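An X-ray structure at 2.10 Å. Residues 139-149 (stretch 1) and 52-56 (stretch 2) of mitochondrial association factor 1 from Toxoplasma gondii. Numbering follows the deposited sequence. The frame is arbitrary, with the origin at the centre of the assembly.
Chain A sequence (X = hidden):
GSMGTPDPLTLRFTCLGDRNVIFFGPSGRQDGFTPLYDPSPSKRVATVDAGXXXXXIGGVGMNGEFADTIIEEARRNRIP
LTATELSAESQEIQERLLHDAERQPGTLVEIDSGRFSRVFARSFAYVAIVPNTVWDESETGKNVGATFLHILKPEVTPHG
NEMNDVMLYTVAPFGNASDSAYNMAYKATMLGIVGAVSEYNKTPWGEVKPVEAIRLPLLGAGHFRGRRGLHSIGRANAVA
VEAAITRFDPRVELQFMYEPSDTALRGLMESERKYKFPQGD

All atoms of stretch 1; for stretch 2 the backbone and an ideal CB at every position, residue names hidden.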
# COMPACT_ATOMS: atom_id res chain seq x y z
N GLU A 139 -4.44 -13.40 -16.18
CA GLU A 139 -4.02 -14.32 -15.12
C GLU A 139 -3.68 -13.60 -13.81
O GLU A 139 -3.78 -14.19 -12.74
CB GLU A 139 -2.81 -15.14 -15.58
CG GLU A 139 -1.67 -14.33 -16.18
CD GLU A 139 -0.38 -15.12 -16.31
OE1 GLU A 139 -0.21 -16.11 -15.56
OE2 GLU A 139 0.45 -14.77 -17.17
N THR A 140 -3.29 -12.33 -13.90
CA THR A 140 -2.90 -11.56 -12.72
C THR A 140 -4.05 -10.72 -12.17
O THR A 140 -4.06 -10.37 -10.99
CB THR A 140 -1.72 -10.61 -13.01
OG1 THR A 140 -2.16 -9.56 -13.88
CG2 THR A 140 -0.56 -11.36 -13.64
N GLY A 141 -5.01 -10.40 -13.03
CA GLY A 141 -6.01 -9.39 -12.73
C GLY A 141 -5.59 -8.09 -13.39
O GLY A 141 -4.42 -7.94 -13.75
N LYS A 142 -6.53 -7.16 -13.56
CA LYS A 142 -6.24 -5.93 -14.28
C LYS A 142 -5.83 -4.82 -13.31
O LYS A 142 -6.19 -4.84 -12.13
CB LYS A 142 -7.45 -5.49 -15.12
CG LYS A 142 -8.43 -4.55 -14.43
CD LYS A 142 -9.60 -4.23 -15.35
CE LYS A 142 -10.63 -3.35 -14.65
NZ LYS A 142 -11.28 -4.05 -13.50
N ASN A 143 -5.07 -3.85 -13.82
CA ASN A 143 -4.57 -2.71 -13.05
C ASN A 143 -3.57 -3.12 -11.98
O ASN A 143 -3.36 -2.39 -11.01
CB ASN A 143 -5.73 -1.94 -12.41
CG ASN A 143 -6.76 -1.49 -13.41
OD1 ASN A 143 -6.43 -1.15 -14.55
ND2 ASN A 143 -8.02 -1.49 -13.00
N VAL A 144 -2.94 -4.27 -12.16
CA VAL A 144 -1.91 -4.73 -11.23
C VAL A 144 -0.69 -3.82 -11.31
O VAL A 144 -0.28 -3.41 -12.40
CB VAL A 144 -1.49 -6.18 -11.52
CG1 VAL A 144 -0.29 -6.59 -10.67
CG2 VAL A 144 -2.66 -7.12 -11.29
N GLY A 145 -0.11 -3.51 -10.15
CA GLY A 145 1.04 -2.63 -10.08
C GLY A 145 0.65 -1.17 -9.98
O GLY A 145 1.49 -0.31 -9.72
N ALA A 146 -0.63 -0.88 -10.20
CA ALA A 146 -1.14 0.47 -10.07
C ALA A 146 -1.04 0.92 -8.61
O ALA A 146 -1.55 0.25 -7.72
CB ALA A 146 -2.58 0.56 -10.55
N THR A 147 -0.38 2.05 -8.39
CA THR A 147 -0.17 2.57 -7.05
C THR A 147 -0.64 4.02 -6.95
O THR A 147 -0.28 4.86 -7.77
CB THR A 147 1.32 2.50 -6.64
OG1 THR A 147 1.77 1.14 -6.72
CG2 THR A 147 1.52 3.01 -5.22
N PHE A 148 -1.45 4.29 -5.93
CA PHE A 148 -2.00 5.62 -5.71
C PHE A 148 -1.60 6.13 -4.33
O PHE A 148 -1.41 5.35 -3.40
CB PHE A 148 -3.52 5.59 -5.85
CG PHE A 148 -4.00 4.94 -7.11
CD1 PHE A 148 -4.27 3.58 -7.14
CD2 PHE A 148 -4.17 5.68 -8.27
CE1 PHE A 148 -4.70 2.97 -8.30
CE2 PHE A 148 -4.60 5.07 -9.43
CZ PHE A 148 -4.87 3.72 -9.45
N LEU A 149 -1.45 7.45 -4.22
CA LEU A 149 -1.16 8.10 -2.95
C LEU A 149 -2.12 9.27 -2.77
O LEU A 149 -2.24 10.12 -3.65
CB LEU A 149 0.30 8.57 -2.91
CG LEU A 149 0.87 9.01 -1.56
CD1 LEU A 149 2.39 8.90 -1.57
CD2 LEU A 149 0.45 10.43 -1.20
N UNK A 52 -8.43 -3.26 -4.81
CA UNK A 52 -9.16 -4.15 -5.70
C UNK A 52 -8.82 -3.84 -7.15
O UNK A 52 -8.37 -2.74 -7.47
CB UNK A 52 -10.67 -4.03 -5.47
N UNK A 53 -9.05 -4.80 -8.03
CA UNK A 53 -8.78 -4.63 -9.45
C UNK A 53 -9.70 -3.57 -10.08
O UNK A 53 -9.38 -3.01 -11.13
CB UNK A 53 -8.94 -5.97 -10.17
N UNK A 54 -10.82 -3.29 -9.41
CA UNK A 54 -11.74 -2.26 -9.86
C UNK A 54 -11.41 -0.88 -9.30
O UNK A 54 -12.06 0.10 -9.65
CB UNK A 54 -13.17 -2.64 -9.47
N UNK A 55 -10.42 -0.82 -8.41
CA UNK A 55 -9.86 0.44 -7.91
C UNK A 55 -10.80 1.25 -7.01
O UNK A 55 -10.67 2.47 -6.93
CB UNK A 55 -9.45 1.31 -9.10
N UNK A 56 -11.72 0.58 -6.31
CA UNK A 56 -12.60 1.28 -5.37
C UNK A 56 -12.14 1.09 -3.92
O UNK A 56 -11.52 0.08 -3.59
CB UNK A 56 -14.04 0.79 -5.53

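Stretch 2 is a short turn lying against the loop of stretch 1 that follows its helix. The backbones come closest at K142 and position 53, where the CA atoms are 5.6 Å apart.

Position 52 opens the turn. Its CA-to-CB bond points away, and nothing of stretch 1 lies within 5.5 Å of the ideal CB. Stretch 1 therefore sets no preference here. The residue is T52. Its carbonyl O accepts a hydrogen bond from the backbone N of position 55, 3.0 Å away, which closes a type I beta turn.

Position 53 carries the main polar contact in its backbone. Its carbonyl O takes two hydrogen bonds, from N143 ND2 at 2.8 Å and from K142 NZ at 3.2 Å. The CA-to-CB bond points sideways, with the ideal CB 3.6 Å from K142 O. A side chain leaving here can run along the loop past G141 to V144 CG2. G141 has no side chain, so a flat group can lie close to its backbone. An aromatic ring would suit, and so would a long aliphatic chain. The residue is Y53, with chi1 in m. G141 CA sits over one face of the ring, 4.1 Å from its centroid, in a CH-pi contact. A CB on G141 would lie 2.5 Å from Y53 CE1, a clash. V144 CG2 packs 3.9 Å from Y53 CE1. The hydroxyl reaches the end of the helix, with Y53 OH 3.4 Å from T140 O, and is hydrogen-bonded elsewhere in the structure.

Position 54 has its ideal CB pointing away, with K142 NZ 4.7 Å off. Its phi/psi of -89/-5 do not demand glycine, and there is room for a CB. Small or polar residues would fit. The residue is G54; its CA lies 4.1 Å from K142 NZ.

Position 55 points toward stretch 1. Its phi/psi of 69/27 are left-handed, a region favoured by glycine, asparagine and aspartate. The ideal CB is 5.0 Å from N143 ND2 and 5.1 Å from F148 CE1. The space before the F148 ring favours a medium-sized apolar side chain, so the backbone and the surroundings suggest different answers. The residue is L55. L55 CD2 packs 4.1 Å from F148 CE1, and L55 CG lies 3.6 Å from N143 ND2.

Position 56 is out of reach of stretch 1, so many residues would do. It is F56.

Stretch 2, residues 52-56: TYGLF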
# COMPACT_ATOMS: atom_id res chain seq x y z
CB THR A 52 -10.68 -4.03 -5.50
OG1 THR A 52 -11.08 -2.69 -5.76
CG2 THR A 52 -11.07 -4.40 -4.07
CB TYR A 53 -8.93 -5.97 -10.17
CG TYR A 53 -8.03 -7.04 -9.59
CD1 TYR A 53 -6.65 -6.91 -9.64
CD2 TYR A 53 -8.56 -8.17 -8.99
CE1 TYR A 53 -5.82 -7.87 -9.10
CE2 TYR A 53 -7.74 -9.15 -8.45
CZ TYR A 53 -6.37 -8.99 -8.51
OH TYR A 53 -5.54 -9.95 -7.98
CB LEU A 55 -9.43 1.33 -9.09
CG LEU A 55 -8.55 0.70 -10.17
CD1 LEU A 55 -8.18 1.76 -11.21
CD2 LEU A 55 -7.30 0.08 -9.56
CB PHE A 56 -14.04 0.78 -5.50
CG PHE A 56 -14.26 -0.59 -4.94
CD1 PHE A 56 -14.58 -0.77 -3.61
CD2 PHE A 56 -14.13 -1.71 -5.75
CE1 PHE A 56 -14.77 -2.03 -3.09
CE2 PHE A 56 -14.32 -2.97 -5.23
CZ PHE A 56 -14.64 -3.14 -3.90
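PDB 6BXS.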